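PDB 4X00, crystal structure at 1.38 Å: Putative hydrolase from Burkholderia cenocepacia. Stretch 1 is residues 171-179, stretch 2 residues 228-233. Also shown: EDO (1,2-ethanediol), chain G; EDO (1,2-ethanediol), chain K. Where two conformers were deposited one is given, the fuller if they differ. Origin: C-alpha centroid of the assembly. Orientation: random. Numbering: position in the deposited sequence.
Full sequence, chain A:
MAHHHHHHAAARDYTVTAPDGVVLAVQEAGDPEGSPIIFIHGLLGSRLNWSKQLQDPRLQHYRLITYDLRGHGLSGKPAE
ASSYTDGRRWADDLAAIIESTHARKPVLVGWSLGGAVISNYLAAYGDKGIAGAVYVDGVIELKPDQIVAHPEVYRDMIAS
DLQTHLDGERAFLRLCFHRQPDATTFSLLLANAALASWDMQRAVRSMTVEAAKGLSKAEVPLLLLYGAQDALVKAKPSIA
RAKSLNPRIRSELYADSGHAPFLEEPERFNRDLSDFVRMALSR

Stretch 1 (171-179) AFLRLCFHR
Stretch 2, residues 228-233: AQDALV

Residues 171-174 continue a helix that begins earlier in the chain, with phi/psi near -63/-40. Leu175 N still bonds to Ala171 O (3.0 Å), but Cys176 N turns to Leu173 O (3.0 Å), and a type I turn from Arg174 to Phe177, through Leu175 (-71/-10) and Cys176 (-78/-6), leads into an extended Phe177 (-133/145) and then His178 (-92/-54). Stretch 2 is irregular: Gln229 (-103/24), Asp230 (-53/121), Ala231 (-92/4), Leu232 (-122/-46), Val233 (-109/131). The Asp230 side chain (chi1 t) braces it, since OD1 accepts from Leu232 N (2.8 Å) and Val233 N (2.9 Å). The chains run antiparallel in register, with CA-CA distances of 5.7 Å for Leu175-Ala231 and 6.6 Å for His178-Gln229.

No clear direct hydrogen bond joins the stretches; water mediates instead. One water donates to Leu175 O (2.8 Å) and accepts from Ala231 N (3.0 Å). A second donates to Gln229 O (2.8 Å) and weakly to Phe177 O (3.3 Å).

Leu232 (chi1 m, chi2 t) is the apolar centre, burying 94 of the 346 Å² in total. Its CD1 lies over one face of the Phe172 ring (chi1 t, chi2 87°), 4.2 Å from the centroid and 26° off the normal, a CH-pi contact; its CD2 comes within 3.8 Å of Phe172 CE1. Leu232 CD1 also reaches Cys176 SG (3.8 Å; Cys176 chi1 m), and CD2 meets Leu175 CB (3.9 Å). Leu175 (chi1 m, chi2 t) points toward stretch 2 and places CD2 3.9 Å from Ala231 CB.

Near the other register pair, His178 (chi1 t, chi2 64°) and Gln229 (chi1 m, chi2 t, chi3 55°) each direct CA-to-CB toward the other stretch. Gln229 OE1 sits over the imidazole face, 3.0 Å from His178 CE1, a position that is poorly angled for hydrogen bonding to either ring nitrogen.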

# COMPACT_ATOMS: atom_id res chain seq x y z
N ALA A 171 -16.94 8.59 -2.93
CA ALA A 171 -17.49 7.27 -3.26
C ALA A 171 -16.38 6.19 -3.25
O ALA A 171 -16.58 5.06 -2.77
CB ALA A 171 -18.20 7.31 -4.62
N PHE A 172 -15.21 6.53 -3.78
CA PHE A 172 -14.10 5.60 -3.76
C PHE A 172 -13.72 5.25 -2.32
O PHE A 172 -13.44 4.09 -2.00
CB PHE A 172 -12.90 6.21 -4.49
CG PHE A 172 -11.71 5.33 -4.51
CD1 PHE A 172 -11.58 4.39 -5.51
CD2 PHE A 172 -10.70 5.45 -3.56
CE1 PHE A 172 -10.46 3.54 -5.55
CE2 PHE A 172 -9.56 4.61 -3.61
CZ PHE A 172 -9.46 3.66 -4.61
N LEU A 173 -13.64 6.26 -1.46
CA LEU A 173 -13.25 5.99 -0.06
C LEU A 173 -14.30 5.09 0.60
O LEU A 173 -13.95 4.18 1.37
CB LEU A 173 -13.09 7.29 0.73
CG LEU A 173 -12.55 7.15 2.17
CD1 LEU A 173 -11.20 6.47 2.19
CD2 LEU A 173 -12.48 8.51 2.82
N ARG A 174 -15.60 5.28 0.30
CA ARG A 174 -16.62 4.39 0.86
C ARG A 174 -16.41 2.96 0.39
O ARG A 174 -16.65 2.01 1.15
CB ARG A 174 -18.02 4.87 0.47
CG ARG A 174 -18.46 6.12 1.19
CD ARG A 174 -18.69 5.84 2.67
NE ARG A 174 -19.14 7.03 3.40
CZ ARG A 174 -19.15 7.14 4.72
NH1 ARG A 174 -18.74 6.12 5.48
NH2 ARG A 174 -19.59 8.26 5.28
N LEU A 175 -15.95 2.79 -0.85
CA LEU A 175 -15.68 1.46 -1.40
C LEU A 175 -14.46 0.81 -0.75
O LEU A 175 -14.21 -0.37 -0.98
CB LEU A 175 -15.48 1.55 -2.92
CG LEU A 175 -16.81 1.80 -3.65
CD1 LEU A 175 -16.47 2.18 -5.11
CD2 LEU A 175 -17.76 0.60 -3.60
N CYS A 176 -13.69 1.55 0.03
CA CYS A 176 -12.51 0.97 0.66
C CYS A 176 -12.87 0.11 1.88
O CYS A 176 -11.97 -0.51 2.45
CB CYS A 176 -11.53 2.08 1.07
SG CYS A 176 -10.60 2.82 -0.31
N PHE A 177 -14.14 0.10 2.29
CA PHE A 177 -14.52 -0.59 3.52
C PHE A 177 -15.74 -1.45 3.33
O PHE A 177 -16.65 -1.07 2.58
CB PHE A 177 -14.85 0.41 4.64
CG PHE A 177 -13.73 1.37 4.93
CD1 PHE A 177 -12.71 1.02 5.80
CD2 PHE A 177 -13.67 2.62 4.31
CE1 PHE A 177 -11.67 1.88 6.05
CE2 PHE A 177 -12.64 3.48 4.58
CZ PHE A 177 -11.64 3.13 5.43
N HIS A 178 -15.78 -2.58 4.02
CA HIS A 178 -17.06 -3.25 4.28
C HIS A 178 -17.60 -2.78 5.62
O HIS A 178 -18.75 -2.33 5.69
CB HIS A 178 -16.90 -4.77 4.27
CG HIS A 178 -18.18 -5.50 4.52
ND1 HIS A 178 -19.25 -5.43 3.66
CD2 HIS A 178 -18.55 -6.31 5.53
CE1 HIS A 178 -20.23 -6.17 4.13
NE2 HIS A 178 -19.84 -6.72 5.26
N ARG A 179 -16.79 -2.90 6.68
CA ARG A 179 -17.10 -2.36 8.01
C ARG A 179 -16.75 -0.86 7.94
O ARG A 179 -15.58 -0.51 7.99
CB ARG A 179 -16.28 -3.06 9.12
CG ARG A 179 -16.45 -4.59 9.30
CD ARG A 179 -15.66 -5.06 10.54
NE ARG A 179 -15.88 -6.45 10.90
CZ ARG A 179 -15.36 -7.04 11.98
NH1 ARG A 179 -14.57 -6.36 12.81
NH2 ARG A 179 -15.62 -8.31 12.22
N ALA A 228 -12.53 -10.57 2.17
CA ALA A 228 -13.30 -11.33 1.19
C ALA A 228 -14.32 -10.45 0.48
O ALA A 228 -14.74 -10.77 -0.63
CB ALA A 228 -14.02 -12.53 1.86
N GLN A 229 -14.73 -9.37 1.14
CA GLN A 229 -15.75 -8.52 0.52
C GLN A 229 -15.15 -7.24 -0.07
O GLN A 229 -15.85 -6.26 -0.28
CB GLN A 229 -16.85 -8.22 1.55
CG GLN A 229 -17.44 -9.53 2.10
CD GLN A 229 -18.63 -9.28 2.98
OE1 GLN A 229 -19.60 -8.63 2.56
NE2 GLN A 229 -18.59 -9.80 4.20
N ASP A 230 -13.86 -7.28 -0.39
CA ASP A 230 -13.20 -6.15 -1.02
C ASP A 230 -13.97 -5.71 -2.27
O ASP A 230 -14.19 -6.48 -3.19
CB ASP A 230 -11.75 -6.57 -1.33
CG ASP A 230 -10.87 -5.44 -1.85
OD1 ASP A 230 -11.41 -4.47 -2.43
OD2 ASP A 230 -9.63 -5.50 -1.67
N ALA A 231 -14.41 -4.46 -2.26
CA ALA A 231 -15.23 -3.89 -3.34
C ALA A 231 -14.41 -3.21 -4.42
O ALA A 231 -14.99 -2.66 -5.35
CB ALA A 231 -16.26 -2.92 -2.75
N LEU A 232 -13.08 -3.27 -4.31
CA LEU A 232 -12.23 -2.59 -5.27
C LEU A 232 -11.30 -3.56 -5.97
O LEU A 232 -11.17 -3.51 -7.19
CB LEU A 232 -11.43 -1.47 -4.60
CG LEU A 232 -12.30 -0.26 -4.22
CD1 LEU A 232 -11.53 0.65 -3.29
CD2 LEU A 232 -12.77 0.53 -5.46
N VAL A 233 -10.66 -4.43 -5.20
CA VAL A 233 -9.80 -5.46 -5.78
C VAL A 233 -10.52 -6.79 -5.61
O VAL A 233 -11.01 -7.07 -4.51
CB VAL A 233 -8.41 -5.48 -5.09
CG1 VAL A 233 -7.59 -6.68 -5.58
CG2 VAL A 233 -7.64 -4.17 -5.37
C1 EDO G . -14.87 -9.80 -5.00
O1 EDO G . -14.01 -10.59 -5.80
C2 EDO G . -14.42 -9.80 -3.54
O2 EDO G . -13.17 -9.14 -3.40
C1 EDO K . -12.01 1.21 10.83
O1 EDO K . -11.80 2.59 11.03
C2 EDO K . -12.98 0.82 9.73
O2 EDO K . -13.92 -0.13 10.24
O HOH W 1 -14.24 -2.85 0.23
O HOH W 2 -16.57 -3.91 0.98